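Local atomic coordinates of nitrilotriacetate monooxygenase (Burkholderia pseudomallei, PDB entry 3SDO), a protein that probably acts as a flavin-dependent monooxygenase of the bacterial luciferase-like family, using FMN and molecular oxygen to oxidise an organic substrate. Residues P32-A35 and S36-D40. Residues are numbered along the deposited sequence; the frame is centred on the assembly and turned at random.
Sequences PPDA and SVNFD. With EDO (1,2-ethanediol), chain C.
Val37 N donates to Asp34 O at 3.0 Å, and Asn38 N to Ala35 O at 3.1 Å; these successive bonds, each three residues back, make a short 3-10 turn that follows the type I turn from Pro32 to Ala35. The ring of Pro33 holds phi near the value that the second position of a type I turn needs. The chain then enters helix 39-51, which follows strand 11-15 and a long loop in this TIM-barrel-like fold. Asn38 is the N-cap of that helix, its OD1 accepting from the backbone N of Phe41. Asparagine suits the place because one flat group caps the helix with its oxygen and ties back to the loop with its nitrogen: Asn38 ND2 gives Asp34 OD1 a nearly straight hydrogen bond (3.1 Å, 172° at the hydrogen). Asp34 OD1 lies in the amide plane of Asn38, but ND2 comes to it on the syn side, well out of the carboxylate plane, the two planes standing 84° apart. The Asp34 side chain is folded over its own backbone (chi1 64°), which brings the carboxylate to the amide, OD1 being the nearer oxygen. Pro32 CG adds a loose contact 4.0 Å from Asn38 ND2.

The small buried Ala35 fits against Ala19 and Phe41, whereas Ser36 OG is hydrogen-bonded to His72 ND1. The Phe39 side chain packs against Leu82, Ala85 and Leu86 of helix 79-88, and Arg175 of the second subunit lies against Asp34 and Val37. A water accepts from Ser36 N and donates to Pro33 O, and an ethanediol, probably from the crystallisation liquor, accepts from Phe39 N through its O2 at 2.9 Å.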
loop_
_atom_site.group_PDB
_atom_site.type_symbol
_atom_site.label_atom_id
_atom_site.label_comp_id
_atom_site.label_asym_id
_atom_site.label_seq_id
_atom_site.Cartn_x
_atom_site.Cartn_y
_atom_site.Cartn_z
ATOM N N PRO A 32 -18.284 -11.109 8.071
ATOM C CA PRO A 32 -18.533 -11.695 6.744
ATOM C C PRO A 32 -17.489 -12.774 6.422
ATOM O O PRO A 32 -16.325 -12.645 6.823
ATOM C CB PRO A 32 -18.376 -10.509 5.763
ATOM C CG PRO A 32 -17.776 -9.407 6.510
ATOM C CD PRO A 32 -17.641 -9.784 7.985
ATOM N N PRO A 33 -17.884 -13.812 5.692
ATOM C CA PRO A 33 -16.963 -14.902 5.376
ATOM C C PRO A 33 -15.700 -14.433 4.641
ATOM O O PRO A 33 -14.614 -14.975 4.873
ATOM C CB PRO A 33 -17.779 -15.825 4.442
ATOM C CG PRO A 33 -19.145 -15.340 4.439
ATOM C CD PRO A 33 -19.223 -14.003 5.106
ATOM N N ASP A 34 -15.841 -13.429 3.773
ATOM C CA ASP A 34 -14.678 -12.874 3.028
ATOM C C ASP A 34 -14.031 -11.679 3.744
ATOM O O ASP A 34 -13.352 -10.855 3.121
ATOM C CB ASP A 34 -15.120 -12.443 1.621
ATOM C CG ASP A 34 -16.124 -11.305 1.644
ATOM O OD1 ASP A 34 -16.586 -10.923 2.728
ATOM O OD2 ASP A 34 -16.467 -10.802 0.569
ATOM N N ALA A 35 -14.262 -11.573 5.054
ATOM C CA ALA A 35 -13.750 -10.460 5.842
ATOM C C ALA A 35 -12.298 -10.088 5.498
ATOM O O ALA A 35 -11.986 -8.909 5.351
ATOM C CB ALA A 35 -13.883 -10.778 7.355
ATOM N N SER A 36 -11.414 -11.078 5.343
ATOM C CA SER A 36 -9.992 -10.768 5.105
ATOM C C SER A 36 -9.685 -9.925 3.869
ATOM O O SER A 36 -8.702 -9.214 3.856
ATOM C CB SER A 36 -9.153 -12.023 5.133
ATOM O OG SER A 36 -9.088 -12.481 6.479
ATOM N N VAL A 37 -10.526 -10.005 2.845
ATOM C CA VAL A 37 -10.403 -9.177 1.656
ATOM C C VAL A 37 -11.742 -8.475 1.348
ATOM O O VAL A 37 -12.185 -8.382 0.197
ATOM C CB VAL A 37 -9.892 -9.998 0.450
ATOM C CG1 VAL A 37 -8.433 -10.330 0.629
ATOM C CG2 VAL A 37 -10.685 -11.283 0.276
ATOM N N ASN A 38 -12.372 -7.979 2.411
ATOM C CA ASN A 38 -13.606 -7.203 2.317
ATOM C C ASN A 38 -13.280 -5.800 2.839
ATOM O O ASN A 38 -13.201 -5.598 4.073
ATOM C CB ASN A 38 -14.686 -7.868 3.181
ATOM C CG ASN A 38 -16.024 -7.135 3.132
ATOM O OD1 ASN A 38 -16.084 -5.913 3.281
ATOM N ND2 ASN A 38 -17.097 -7.887 2.897
ATOM N N PHE A 39 -13.104 -4.834 1.920
ATOM C CA PHE A 39 -12.649 -3.495 2.317
ATOM C C PHE A 39 -13.585 -2.799 3.301
ATOM O O PHE A 39 -13.141 -2.254 4.299
ATOM C CB PHE A 39 -12.401 -2.570 1.120
ATOM C CG PHE A 39 -11.965 -1.183 1.530
ATOM C CD1 PHE A 39 -10.728 -0.987 2.132
ATOM C CD2 PHE A 39 -12.800 -0.085 1.347
ATOM C CE1 PHE A 39 -10.332 0.286 2.565
ATOM C CE2 PHE A 39 -12.424 1.167 1.774
ATOM C CZ PHE A 39 -11.174 1.360 2.376
ATOM N N ASP A 40 -14.876 -2.826 3.025
ATOM C CA ASP A 40 -15.829 -2.183 3.913
ATOM C C ASP A 40 -15.797 -2.745 5.345
ATOM O O ASP A 40 -16.041 -2.019 6.299
ATOM C CB ASP A 40 -17.237 -2.305 3.369
ATOM C CG ASP A 40 -17.483 -1.436 2.136
ATOM O OD1 ASP A 40 -16.665 -0.551 1.780
ATOM O OD2 ASP A 40 -18.514 -1.692 1.519
HETATM C C1 EDO C . -15.003 -6.039 -1.926
HETATM O O1 EDO C . -15.546 -6.222 -0.603
HETATM C C2 EDO C . -13.476 -5.884 -1.856
HETATM O O2 EDO C . -13.077 -4.790 -0.998
HETATM O O HOH W 1 -12.081 -14.054 5.182
#